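Local coordinates for protein aldehyde Dehydrogenase (Burkholderia cenocepacia, PDB 4O6R) that probably oxidises aldehydes to carboxylic acids with NAD(P)+ as cofactor, and is seen with adenosine monophosphate bound, at residues 418-423 with 440-445; 257-262 with 412-417; 74-79 with 115-120; 98-103 with 156-161. One frame throughout, in Å; residues are numbered along the deposited sequence. Where two conformers were deposited one is given.

Interaction 1: 418-423 with 440-445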
loop_
_atom_site.group_PDB
_atom_site.type_symbol
_atom_site.label_atom_id
_atom_site.label_comp_id
_atom_site.label_asym_id
_atom_site.label_seq_id
_atom_site.Cartn_x
_atom_site.Cartn_y
_atom_site.Cartn_z
ATOM N N LEU A 418 15.710 -19.620 8.234
ATOM C CA LEU A 418 15.284 -19.390 6.874
ATOM C C LEU A 418 13.819 -19.857 6.750
ATOM O O LEU A 418 12.906 -19.036 6.919
ATOM C CB LEU A 418 16.242 -20.079 5.889
ATOM C CG LEU A 418 15.988 -19.832 4.411
ATOM C CD1 LEU A 418 15.990 -18.355 4.096
ATOM C CD2 LEU A 418 17.077 -20.518 3.608
ATOM N N GLY A 419 13.587 -21.148 6.510
ATOM C CA GLY A 419 12.241 -21.710 6.468
ATOM C C GLY A 419 11.989 -22.628 7.649
ATOM O O GLY A 419 12.891 -22.910 8.415
ATOM N N SER A 420 10.752 -23.075 7.784
ATOM C CA SER A 420 10.285 -23.882 8.879
ATOM C C SER A 420 8.872 -24.350 8.520
ATOM O O SER A 420 8.238 -23.820 7.613
ATOM C CB SER A 420 10.196 -23.053 10.184
ATOM O OG SER A 420 9.121 -22.145 10.086
ATOM N N GLY A 421 8.389 -25.366 9.203
ATOM C CA GLY A 421 7.013 -25.751 9.038
ATOM C C GLY A 421 6.581 -26.784 10.033
ATOM O O GLY A 421 7.387 -27.297 10.822
ATOM N N LEU A 422 5.276 -27.023 10.050
ATOM C CA LEU A 422 4.710 -27.919 11.023
ATOM C C LEU A 422 3.446 -28.534 10.495
ATOM O O LEU A 422 2.772 -27.972 9.618
ATOM C CB LEU A 422 4.466 -27.186 12.350
ATOM C CG LEU A 422 3.510 -26.015 12.167
ATOM C CD1 LEU A 422 2.178 -26.398 12.734
ATOM C CD2 LEU A 422 4.005 -24.757 12.824
ATOM N N TRP A 423 3.091 -29.661 11.087
ATOM C CA TRP A 423 1.892 -30.384 10.694
ATOM C C TRP A 423 1.050 -30.632 11.927
ATOM O O TRP A 423 1.483 -31.302 12.854
ATOM C CB TRP A 423 2.279 -31.717 10.025
ATOM C CG TRP A 423 3.168 -31.509 8.873
ATOM C CD1 TRP A 423 4.487 -31.142 8.892
ATOM C CD2 TRP A 423 2.810 -31.652 7.504
ATOM N NE1 TRP A 423 4.959 -31.028 7.616
ATOM C CE2 TRP A 423 3.952 -31.349 6.744
ATOM C CE3 TRP A 423 1.624 -32.004 6.846
ATOM C CZ2 TRP A 423 3.948 -31.378 5.344
ATOM C CZ3 TRP A 423 1.611 -32.027 5.443
ATOM C CH2 TRP A 423 2.768 -31.716 4.712
ATOM N N GLY A 440 11.967 -16.825 8.311
ATOM C CA GLY A 440 11.288 -15.902 7.398
ATOM C C GLY A 440 10.012 -16.480 6.801
ATOM O O GLY A 440 9.179 -15.741 6.289
ATOM N N MET A 441 9.887 -17.806 6.859
ATOM C CA MET A 441 8.796 -18.534 6.235
ATOM C C MET A 441 8.397 -19.728 7.101
ATOM O O MET A 441 9.264 -20.423 7.627
ATOM C CB MET A 441 9.238 -19.015 4.858
ATOM C CG MET A 441 9.688 -17.890 3.939
ATOM S SD MET A 441 10.540 -18.514 2.490
ATOM C CE MET A 441 12.133 -18.901 3.193
ATOM N N CYS A 442 7.092 -19.949 7.231
ATOM C CA CYS A 442 6.574 -21.081 7.991
ATOM C C CYS A 442 5.422 -21.715 7.217
ATOM O O CYS A 442 4.444 -21.053 6.904
ATOM C CB CYS A 442 6.099 -20.652 9.380
ATOM S SG CYS A 442 5.594 -22.062 10.383
ATOM N N TRP A 443 5.556 -22.999 6.914
ATOM C CA TRP A 443 4.578 -23.752 6.143
ATOM C C TRP A 443 3.810 -24.658 7.070
ATOM O O TRP A 443 4.411 -25.474 7.792
ATOM C CB TRP A 443 5.286 -24.599 5.047
ATOM C CG TRP A 443 5.998 -23.776 4.015
ATOM C CD1 TRP A 443 5.409 -23.002 3.056
ATOM C CD2 TRP A 443 7.419 -23.584 3.861
ATOM N NE1 TRP A 443 6.368 -22.365 2.312
ATOM C CE2 TRP A 443 7.603 -22.698 2.780
ATOM C CE3 TRP A 443 8.545 -24.094 4.504
ATOM C CZ2 TRP A 443 8.868 -22.297 2.338
ATOM C CZ3 TRP A 443 9.797 -23.692 4.079
ATOM C CH2 TRP A 443 9.943 -22.799 2.999
ATOM N N ILE A 444 2.479 -24.534 7.047
ATOM C CA ILE A 444 1.608 -25.338 7.900
ATOM C C ILE A 444 0.855 -26.338 7.033
ATOM O O ILE A 444 0.119 -25.940 6.124
ATOM C CB ILE A 444 0.614 -24.491 8.694
ATOM C CG1 ILE A 444 1.374 -23.479 9.538
ATOM C CG2 ILE A 444 -0.230 -25.397 9.579
ATOM C CD1 ILE A 444 0.535 -22.313 10.016
ATOM N N ASN A 445 1.045 -27.621 7.339
ATOM C CA ASN A 445 0.458 -28.726 6.573
ATOM C C ASN A 445 0.881 -28.766 5.099
ATOM O O ASN A 445 0.137 -29.235 4.213
ATOM C CB ASN A 445 -1.068 -28.759 6.775
ATOM C CG ASN A 445 -1.450 -29.211 8.188
ATOM O OD1 ASN A 445 -0.662 -29.847 8.891
ATOM N ND2 ASN A 445 -2.655 -28.858 8.617
#

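Interaction 2: 257-262 with 412-417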
loop_
_atom_site.group_PDB
_atom_site.type_symbol
_atom_site.label_atom_id
_atom_site.label_comp_id
_atom_site.label_asym_id
_atom_site.label_seq_id
_atom_site.Cartn_x
_atom_site.Cartn_y
_atom_site.Cartn_z
ATOM N N GLY A 257 21.511 -19.843 3.792
ATOM C CA GLY A 257 21.311 -21.195 4.271
ATOM C C GLY A 257 20.343 -21.308 5.435
ATOM O O GLY A 257 19.884 -20.300 6.023
ATOM N N GLY A 258 20.046 -22.565 5.761
ATOM C CA GLY A 258 18.948 -22.919 6.618
ATOM C C GLY A 258 19.201 -24.268 7.248
ATOM O O GLY A 258 20.032 -25.066 6.777
ATOM N N LYS A 259 18.505 -24.532 8.321
ATOM C CA LYS A 259 18.476 -25.866 8.880
ATOM C C LYS A 259 17.019 -26.064 9.310
ATOM O O LYS A 259 16.691 -26.098 10.503
ATOM C CB LYS A 259 19.447 -25.997 10.047
ATOM C CG LYS A 259 19.647 -27.427 10.546
ATOM C CD LYS A 259 20.571 -28.231 9.642
ATOM C CE LYS A 259 20.585 -29.714 10.053
ATOM N NZ LYS A 259 21.409 -30.573 9.162
ATOM N N GLY A 260 16.167 -26.172 8.294
ATOM C CA GLY A 260 14.725 -26.106 8.473
ATOM C C GLY A 260 14.127 -27.194 9.359
ATOM O O GLY A 260 14.352 -28.392 9.108
ATOM N N ALA A 261 13.400 -26.793 10.409
ATOM C CA ALA A 261 12.611 -27.753 11.164
ATOM C C ALA A 261 11.321 -28.071 10.422
ATOM O O ALA A 261 10.673 -27.178 9.831
ATOM C CB ALA A 261 12.281 -27.213 12.542
ATOM N N ASN A 262 10.947 -29.335 10.466
ATOM C CA ASN A 262 9.677 -29.826 9.911
ATOM C C ASN A 262 9.021 -30.612 11.031
ATOM O O ASN A 262 9.441 -31.729 11.307
ATOM C CB ASN A 262 9.983 -30.688 8.696
ATOM C CG ASN A 262 8.733 -31.195 8.002
ATOM O OD1 ASN A 262 7.631 -30.718 8.257
ATOM N ND2 ASN A 262 8.911 -32.163 7.102
ATOM N N ASN A 412 14.022 -23.608 17.292
ATOM C CA ASN A 412 14.808 -22.392 17.384
ATOM C C ASN A 412 16.234 -22.610 17.891
ATOM O O ASN A 412 16.936 -21.623 18.106
ATOM C CB ASN A 412 14.084 -21.362 18.269
ATOM C CG ASN A 412 12.865 -20.747 17.575
ATOM O OD1 ASN A 412 12.674 -20.875 16.351
ATOM N ND2 ASN A 412 12.047 -20.082 18.342
ATOM N N ALA A 413 16.675 -23.873 18.022
ATOM C CA ALA A 413 17.988 -24.197 18.627
ATOM C C ALA A 413 19.208 -24.109 17.696
ATOM O O ALA A 413 20.344 -24.368 18.150
ATOM C CB ALA A 413 17.947 -25.595 19.260
ATOM N N THR A 414 19.030 -23.734 16.431
ATOM C CA THR A 414 20.163 -23.620 15.521
ATOM C C THR A 414 20.580 -22.179 15.272
ATOM O O THR A 414 19.937 -21.237 15.736
ATOM C CB THR A 414 19.868 -24.234 14.142
ATOM O OG1 THR A 414 19.125 -23.286 13.352
ATOM C CG2 THR A 414 19.130 -25.579 14.286
ATOM N N GLU A 415 21.630 -22.020 14.481
ATOM C CA GLU A 415 22.092 -20.680 14.122
ATOM C C GLU A 415 21.368 -20.101 12.913
ATOM O O GLU A 415 21.634 -18.977 12.521
ATOM C CB GLU A 415 23.623 -20.698 13.879
ATOM C CG GLU A 415 24.420 -21.054 15.124
ATOM C CD GLU A 415 24.169 -20.070 16.260
ATOM O OE1 GLU A 415 24.403 -18.851 16.061
ATOM O OE2 GLU A 415 23.729 -20.503 17.354
ATOM N N TYR A 416 20.436 -20.858 12.348
ATOM C CA TYR A 416 19.744 -20.488 11.134
ATOM C C TYR A 416 18.297 -20.109 11.411
ATOM O O TYR A 416 17.733 -20.493 12.432
ATOM C CB TYR A 416 19.755 -21.679 10.191
ATOM C CG TYR A 416 21.139 -22.113 9.797
ATOM C CD1 TYR A 416 21.853 -21.377 8.880
ATOM C CD2 TYR A 416 21.745 -23.225 10.355
ATOM C CE1 TYR A 416 23.108 -21.752 8.495
ATOM C CE2 TYR A 416 23.018 -23.595 9.981
ATOM C CZ TYR A 416 23.675 -22.855 9.039
ATOM O OH TYR A 416 24.931 -23.169 8.610
ATOM N N GLY A 417 17.716 -19.350 10.489
ATOM C CA GLY A 417 16.296 -18.994 10.527
ATOM C C GLY A 417 15.771 -18.635 9.125
ATOM O O GLY A 417 15.457 -17.465 8.843
HETATM O O HOH W 1 16.021 -22.848 11.555
#

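Interaction 3: 74-79 with 115-120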
loop_
_atom_site.group_PDB
_atom_site.type_symbol
_atom_site.label_atom_id
_atom_site.label_comp_id
_atom_site.label_asym_id
_atom_site.label_seq_id
_atom_site.Cartn_x
_atom_site.Cartn_y
_atom_site.Cartn_z
ATOM N N ARG A 74 6.776 -5.888 -20.641
ATOM C CA ARG A 74 6.464 -6.658 -21.866
ATOM C C ARG A 74 7.618 -7.613 -22.246
ATOM O O ARG A 74 7.395 -8.772 -22.670
ATOM C CB ARG A 74 6.117 -5.691 -23.010
ATOM C CG ARG A 74 5.779 -6.352 -24.339
ATOM C CD ARG A 74 4.454 -7.103 -24.240
ATOM N NE ARG A 74 3.843 -7.405 -25.546
ATOM C CZ ARG A 74 3.336 -6.484 -26.376
ATOM N NH1 ARG A 74 3.374 -5.178 -26.067
ATOM N NH2 ARG A 74 2.805 -6.856 -27.521
ATOM N N LEU A 75 8.850 -7.152 -22.054
ATOM C CA LEU A 75 10.004 -7.973 -22.358
ATOM C C LEU A 75 10.080 -9.203 -21.439
ATOM O O LEU A 75 10.361 -10.310 -21.905
ATOM C CB LEU A 75 11.290 -7.164 -22.305
ATOM C CG LEU A 75 11.542 -6.212 -23.463
ATOM C CD1 LEU A 75 12.589 -5.187 -23.020
ATOM C CD2 LEU A 75 12.008 -7.001 -24.684
ATOM N N LEU A 76 9.834 -9.006 -20.154
ATOM C CA LEU A 76 9.787 -10.103 -19.213
ATOM C C LEU A 76 8.634 -11.069 -19.549
ATOM O O LEU A 76 8.780 -12.291 -19.417
ATOM C CB LEU A 76 9.678 -9.569 -17.767
ATOM C CG LEU A 76 10.908 -8.789 -17.256
ATOM C CD1 LEU A 76 10.569 -7.929 -16.041
ATOM C CD2 LEU A 76 12.018 -9.751 -16.901
ATOM N N LEU A 77 7.481 -10.527 -19.946
ATOM C CA LEU A 77 6.362 -11.359 -20.358
ATOM C C LEU A 77 6.741 -12.233 -21.558
ATOM O O LEU A 77 6.430 -13.439 -21.585
ATOM C CB LEU A 77 5.124 -10.525 -20.693
ATOM C CG LEU A 77 4.477 -9.790 -19.516
ATOM C CD1 LEU A 77 3.283 -8.975 -20.016
ATOM C CD2 LEU A 77 4.011 -10.762 -18.444
ATOM N N ARG A 78 7.351 -11.624 -22.567
ATOM C CA ARG A 78 7.830 -12.383 -23.712
ATOM C C ARG A 78 8.852 -13.443 -23.323
ATOM O O ARG A 78 8.857 -14.520 -23.916
ATOM C CB ARG A 78 8.505 -11.484 -24.755
ATOM C CG ARG A 78 7.567 -10.740 -25.670
ATOM C CD ARG A 78 8.398 -9.843 -26.590
ATOM N NE ARG A 78 7.594 -8.771 -27.104
ATOM C CZ ARG A 78 6.671 -8.903 -28.040
ATOM N NH1 ARG A 78 6.421 -10.084 -28.584
ATOM N NH2 ARG A 78 5.981 -7.835 -28.434
ATOM N N LEU A 79 9.761 -13.106 -22.401
ATOM C CA LEU A 79 10.759 -14.071 -21.936
ATOM C C LEU A 79 10.089 -15.313 -21.332
ATOM O O LEU A 79 10.490 -16.458 -21.632
ATOM C CB LEU A 79 11.696 -13.468 -20.912
ATOM C CG LEU A 79 12.791 -14.414 -20.385
ATOM C CD1 LEU A 79 13.690 -14.917 -21.491
ATOM C CD2 LEU A 79 13.594 -13.686 -19.327
ATOM N N ALA A 115 7.072 -18.799 -14.513
ATOM C CA ALA A 115 6.081 -18.164 -13.653
ATOM C C ALA A 115 6.638 -16.931 -12.970
ATOM O O ALA A 115 5.952 -15.918 -12.850
ATOM C CB ALA A 115 5.580 -19.144 -12.605
ATOM N N CYS A 116 7.885 -17.003 -12.533
ATOM C CA CYS A 116 8.503 -15.878 -11.842
ATOM C C CYS A 116 8.794 -14.722 -12.796
ATOM O O CYS A 116 8.500 -13.590 -12.471
ATOM C CB CYS A 116 9.768 -16.319 -11.113
ATOM S SG CYS A 116 10.489 -15.030 -10.049
ATOM N N PHE A 117 9.346 -15.003 -13.990
ATOM C CA PHE A 117 9.531 -13.943 -14.958
ATOM C C PHE A 117 8.157 -13.355 -15.335
ATOM O O PHE A 117 8.051 -12.151 -15.487
ATOM C CB PHE A 117 10.270 -14.425 -16.204
ATOM C CG PHE A 117 11.778 -14.448 -16.051
ATOM C CD1 PHE A 117 12.488 -13.288 -15.780
ATOM C CD2 PHE A 117 12.486 -15.631 -16.225
ATOM C CE1 PHE A 117 13.870 -13.319 -15.671
ATOM C CE2 PHE A 117 13.875 -15.652 -16.117
ATOM C CZ PHE A 117 14.563 -14.485 -15.844
ATOM N N ARG A 118 7.127 -14.192 -15.478
ATOM C CA ARG A 118 5.818 -13.675 -15.865
ATOM C C ARG A 118 5.262 -12.769 -14.763
ATOM O O ARG A 118 4.785 -11.686 -15.060
ATOM C CB ARG A 118 4.840 -14.779 -16.214
ATOM C CG ARG A 118 3.462 -14.262 -16.578
ATOM C CD ARG A 118 2.599 -15.359 -17.165
ATOM N NE ARG A 118 3.172 -15.895 -18.399
ATOM C CZ ARG A 118 3.634 -17.132 -18.567
ATOM N NH1 ARG A 118 3.610 -18.015 -17.578
ATOM N NH2 ARG A 118 4.100 -17.499 -19.773
ATOM N N TYR A 119 5.377 -13.201 -13.501
ATOM C CA TYR A 119 4.937 -12.366 -12.369
ATOM C C TYR A 119 5.589 -10.981 -12.451
ATOM O O TYR A 119 4.911 -9.964 -12.383
ATOM C CB TYR A 119 5.261 -13.036 -11.035
ATOM C CG TYR A 119 4.843 -12.230 -9.836
ATOM C CD1 TYR A 119 3.579 -12.380 -9.288
ATOM C CD2 TYR A 119 5.709 -11.319 -9.246
ATOM C CE1 TYR A 119 3.184 -11.675 -8.171
ATOM C CE2 TYR A 119 5.321 -10.606 -8.101
ATOM C CZ TYR A 119 4.052 -10.777 -7.583
ATOM O OH TYR A 119 3.640 -10.068 -6.457
ATOM N N PHE A 120 6.916 -10.958 -12.580
ATOM C CA PHE A 120 7.646 -9.706 -12.635
ATOM C C PHE A 120 7.412 -8.872 -13.874
ATOM O O PHE A 120 7.431 -7.646 -13.796
ATOM C CB PHE A 120 9.137 -9.879 -12.277
ATOM C CG PHE A 120 9.312 -10.070 -10.826
ATOM C CD1 PHE A 120 9.140 -9.008 -9.989
ATOM C CD2 PHE A 120 9.396 -11.341 -10.282
ATOM C CE1 PHE A 120 9.152 -9.166 -8.633
ATOM C CE2 PHE A 120 9.451 -11.502 -8.912
ATOM C CZ PHE A 120 9.331 -10.410 -8.084
HETATM O O HOH W 2 3.954 -14.091 -20.407
#

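Interaction 4: 98-103 with 156-161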
loop_
_atom_site.group_PDB
_atom_site.type_symbol
_atom_site.label_atom_id
_atom_site.label_comp_id
_atom_site.label_asym_id
_atom_site.label_seq_id
_atom_site.Cartn_x
_atom_site.Cartn_y
_atom_site.Cartn_z
ATOM N N THR A 98 22.982 -30.213 -13.828
ATOM C CA THR A 98 22.765 -30.191 -12.383
ATOM C C THR A 98 22.574 -31.557 -11.752
ATOM O O THR A 98 22.805 -31.704 -10.570
ATOM C CB THR A 98 21.500 -29.420 -12.022
ATOM O OG1 THR A 98 20.363 -30.065 -12.615
ATOM C CG2 THR A 98 21.609 -28.009 -12.481
ATOM N N GLY A 99 22.128 -32.536 -12.544
ATOM C CA GLY A 99 21.711 -33.811 -12.010
ATOM C C GLY A 99 20.250 -33.896 -11.586
ATOM O O GLY A 99 19.818 -34.955 -11.160
ATOM N N HIS A 100 19.483 -32.818 -11.666
ATOM C CA HIS A 100 18.079 -32.887 -11.304
ATOM C C HIS A 100 17.406 -33.893 -12.211
ATOM O O HIS A 100 17.648 -33.853 -13.414
ATOM C CB HIS A 100 17.384 -31.572 -11.528
ATOM C CG HIS A 100 17.912 -30.441 -10.700
ATOM N ND1 HIS A 100 17.359 -29.178 -10.742
ATOM C CD2 HIS A 100 18.972 -30.359 -9.865
ATOM C CE1 HIS A 100 18.041 -28.370 -9.953
ATOM N NE2 HIS A 100 19.019 -29.065 -9.393
ATOM N N PRO A 101 16.570 -34.787 -11.659
ATOM C CA PRO A 101 15.785 -35.670 -12.533
ATOM C C PRO A 101 15.016 -34.874 -13.600
ATOM O O PRO A 101 14.431 -33.830 -13.316
ATOM C CB PRO A 101 14.818 -36.346 -11.561
ATOM C CG PRO A 101 15.593 -36.399 -10.261
ATOM C CD PRO A 101 16.409 -35.143 -10.235
ATOM N N ILE A 102 15.009 -35.373 -14.825
ATOM C CA ILE A 102 14.276 -34.733 -15.921
ATOM C C ILE A 102 12.815 -34.497 -15.564
ATOM O O ILE A 102 12.228 -33.509 -15.955
ATOM C CB ILE A 102 14.443 -35.549 -17.236
ATOM C CG1 ILE A 102 13.827 -34.835 -18.453
ATOM C CG2 ILE A 102 13.869 -36.944 -17.084
ATOM C CD1 ILE A 102 14.443 -33.490 -18.823
ATOM N N ARG A 103 12.220 -35.378 -14.774
ATOM C CA ARG A 103 10.853 -35.128 -14.381
ATOM C C ARG A 103 10.711 -33.826 -13.544
ATOM O O ARG A 103 9.697 -33.143 -13.666
ATOM C CB ARG A 103 10.257 -36.351 -13.686
ATOM C CG ARG A 103 10.740 -36.574 -12.272
ATOM C CD ARG A 103 10.046 -37.778 -11.685
ATOM N NE ARG A 103 9.953 -37.638 -10.248
ATOM C CZ ARG A 103 9.098 -38.287 -9.466
ATOM N NH1 ARG A 103 8.282 -39.221 -9.968
ATOM N NH2 ARG A 103 9.106 -38.039 -8.152
ATOM N N TRP A 156 24.582 -23.238 -7.294
ATOM C CA TRP A 156 24.383 -24.272 -8.299
ATOM C C TRP A 156 23.166 -25.158 -8.077
ATOM O O TRP A 156 22.968 -26.085 -8.859
ATOM C CB TRP A 156 25.632 -25.152 -8.363
ATOM C CG TRP A 156 26.173 -25.521 -7.004
ATOM C CD1 TRP A 156 27.208 -24.926 -6.357
ATOM C CD2 TRP A 156 25.666 -26.535 -6.120
ATOM N NE1 TRP A 156 27.398 -25.523 -5.132
ATOM C CE2 TRP A 156 26.455 -26.505 -4.960
ATOM C CE3 TRP A 156 24.619 -27.466 -6.202
ATOM C CZ2 TRP A 156 26.269 -27.414 -3.893
ATOM C CZ3 TRP A 156 24.420 -28.365 -5.137
ATOM C CH2 TRP A 156 25.251 -28.331 -4.003
ATOM N N ASN A 157 22.351 -24.904 -7.038
ATOM C CA ASN A 157 21.292 -25.871 -6.717
ATOM C C ASN A 157 19.985 -25.713 -7.516
ATOM O O ASN A 157 19.348 -26.717 -7.840
ATOM C CB ASN A 157 21.030 -25.949 -5.219
ATOM C CG ASN A 157 20.641 -24.637 -4.622
ATOM O OD1 ASN A 157 21.284 -23.631 -4.867
ATOM N ND2 ASN A 157 19.611 -24.639 -3.807
ATOM N N PHE A 158 19.631 -24.479 -7.888
ATOM C CA PHE A 158 18.471 -24.205 -8.739
ATOM C C PHE A 158 18.882 -23.131 -9.734
ATOM O O PHE A 158 18.338 -22.038 -9.740
ATOM C CB PHE A 158 17.282 -23.710 -7.909
ATOM C CG PHE A 158 16.621 -24.765 -7.043
ATOM C CD1 PHE A 158 15.889 -25.793 -7.621
ATOM C CD2 PHE A 158 16.658 -24.674 -5.660
ATOM C CE1 PHE A 158 15.231 -26.728 -6.844
ATOM C CE2 PHE A 158 15.992 -25.599 -4.864
ATOM C CZ PHE A 158 15.280 -26.632 -5.451
ATOM N N PRO A 159 19.881 -23.422 -10.578
ATOM C CA PRO A 159 20.421 -22.342 -11.393
ATOM C C PRO A 159 19.418 -21.722 -12.343
ATOM O O PRO A 159 19.408 -20.496 -12.485
ATOM C CB PRO A 159 21.585 -22.978 -12.152
ATOM C CG PRO A 159 21.481 -24.439 -11.938
ATOM C CD PRO A 159 20.617 -24.686 -10.741
ATOM N N LEU A 160 18.595 -22.533 -12.984
ATOM C CA LEU A 160 17.605 -21.975 -13.906
ATOM C C LEU A 160 16.606 -21.117 -13.137
ATOM O O LEU A 160 16.361 -19.962 -13.482
ATOM C CB LEU A 160 16.882 -23.087 -14.661
ATOM C CG LEU A 160 15.811 -22.686 -15.671
ATOM C CD1 LEU A 160 16.398 -21.771 -16.738
ATOM C CD2 LEU A 160 15.187 -23.920 -16.299
ATOM N N MET A 161 16.058 -21.651 -12.057
ATOM C CA MET A 161 15.056 -20.913 -11.283
ATOM C C MET A 161 15.628 -19.605 -10.736
ATOM O O MET A 161 14.940 -18.584 -10.716
ATOM C CB MET A 161 14.521 -21.783 -10.155
ATOM C CG MET A 161 13.069 -21.553 -9.793
ATOM S SD MET A 161 12.567 -22.834 -8.612
ATOM C CE MET A 161 13.704 -22.448 -7.253
HETATM O O HOH W 3 21.764 -28.553 -8.549
#

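Interaction 1: 418-423 with 440-445
Leu422 stands at the apolar centre, its two methyls divided between two neighbours: CD2 rests on Cys442 SG at 4.0 Å, and CD1 meets Ile444 CG2 at 4.1 Å. CG sits between the backbone N and the carbonyl carbon (chi1 60°), which spreads the branches along the adjoining strand. Helix 427-436 covers this face, setting Met433, Ala434 and Ala430 against the three side chains; compact branched residues and a cysteine suit so close a layer. On the other face lies the indole of Trp443, with its NE1 bonded to Arg449 O. Gly419 CA is 4.0 Å from Trp443 CZ3, leaving no room for a side chain there.

Toward the end of the strands, Asn445 brings its CA over one face of Trp423, 3.8 Å from the centroid of the six-membered ring, a CH-pi contact. Asparagine tolerates the left-handed backbone turn it makes here, and its ND2 bonds to Thr424 O.

The backbones run in parallel register. Ser420 O takes the N-H of Trp443 at 2.9 Å, and a straighter bond (171°) joins Asn445 N to Leu422 O. At the opposite end Leu418 O receives both Gly440 N and Met441 N, while the hydroxyl of Ser420 reaches back to donate to Met441 O at 3.0 Å. Residues 441-444 also pair with a strand of the second subunit, continuing the sheet across the interface. Strand 421-423, helix 427-436 and strand 441-444 thus form a beta-alpha-beta crossover in the open-sheet catalytic domain of the aldehyde dehydrogenase fold.

Interaction 2: 257-262 with 412-417
Tyr416 lays one face of its ring over the backbone of Gly258, with CG 3.9 Å from Gly258 C. Its CG is anti to the carbonyl carbon (chi1 -61°), which swings the ring across the glycine pair. One ortho carbon, CD1, comes to 3.6 Å from Gly257 O; the other, CD2, meets Lys259 CB, also at 3.6 Å. The ring thus lies on the bare backbone of the two glycines, and the positive phi of Gly257 (91°) suits a residue without a side chain.

These glycines belong to the Glu-Leu-Gly-Gly sequence characteristic of the family, in the linker that leads from strand 251-255 of the nucleotide-binding sheet to strand 261-264 of the catalytic one. Ser462 OG bonds to both Gly257 O and Gly417 N, tying the linker to the loop.

Lys259 touches with its aliphatic part: CG packs on Thr414 CG2 at 4.2 Å, then the chain bends at chi2 and carries NZ off to Glu389 O and Val386 O. Thr414 OG1 accepts from Tyr416 N at 2.9 Å, an ST turn that steadies the backbone bearing the ring. A water donates to Tyr416 O at 3.0 Å, but its bond to Lys259 O is weak, and since other acceptors compete for its two protons, the bridge is uncertain.

Interaction 3: 74-79 with 115-120
Phe117 receives Leu79 CD2 squarely on one face, the methyl lying 3.5 Å from the ring centroid and almost on the ring normal, a CH-pi contact. The two belong to a nearly antiparallel helix pair, 69-85 with 102-123; the axes of their segments 74-79 and 115-120 run at 159° and approach to 7.6 Å. The Leu76 side chain crosses that of Phe117 at about a right angle, with CD2 3.7 Å from Phe117 CD1. Phenylalanine suits this position: its broad face takes a leucine branch, while Met196 of helix 187-199 and Ser164 of helix 159-172 help to bury it.

One residue on, Arg118 works with both its stem and its head. CG, anti to the backbone N (chi1 178°), lies 4.0 Å from Leu77 CD2, an aliphatic contact at the margin of the core. The chain then bends, and NE donates in the guanidinium plane to a water 2.8 Å away, which in turn donates to Leu77 O. NH2 forms salt bridges with Glu84 and Asp81, so these carboxylates and the water fix the rotation of the head. Their negative charge probably also eases the approach of Arg74 of the fourth subunit to NH1.

Phe120 turns its ring away from the first helix and offers mainly backbone: Leu76 CD1 lies 3.9 Å from Phe120 O, with Phe120 CB farther off.

Interaction 4: 98-103 with 156-161
Thr98 presses its methyl on the flank of a proline: CG2 lies 3.6 Å from Pro159 CG. Proline suits the first turn of helix 159-172, where its nitrogen needs no hydrogen, and its ring gives the threonine methyl an apolar surface. The other branch, OG1, bonds to Glu94 O and accepts the N-H of His100 at 3.0 Å, nearly straight at 171°, an ST turn that closes the end of helix 87-98.

The turn brings the imidazole of His100 over OG1 and aims its edge at the second segment. NE2 is 2.8 Å from Asn157 O, a weak hydrogen bond because it is strongly bent (119°). A water 2.9 Å from NE2 donates to Trp156 O, bridging the same ring edge to the neighbouring carbonyl. Beside it the Phe158 ring stands obliquely, its plane at 70° to the imidazole.

In relatives, the asparagine of this Pro-Trp-Asn-Phe-Pro sequence lends its side-chain amide to the oxyanion hole; here Asn157 ND2 bonds to Gln287 O. Asp109 binds ND1 of His100, and its charge may favour a protonated imidazole that could also donate from NE2. With Asn284 ND2 bonded to Asn157 O as well, the weak bond and the water bridge make His100 probably one of several holds on this backbone.

Interactions 1 and 2 are neighbours in one sheet, with centres 11 Å apart. Gly421 N lies 3.0 Å from Ala261 O, and Trp423 NE1 is 2.8 Å from Asn262 OD1, both probable hydrogen bonds that join strands 421-423 and 261-264. Interactions 3 and 4 share helix 102-123; their centres are 20 Å apart and they do not touch. Interaction 3 lies across the centre of the chain from interaction 2, about 33 Å away between centres. The bound AMP relates the others: it lies about 5 Å from the side chain of Trp156 in interaction 4, about 9 Å from Gly257 in interaction 2 and about 12 Å from the Leu418 side chain in interaction 1.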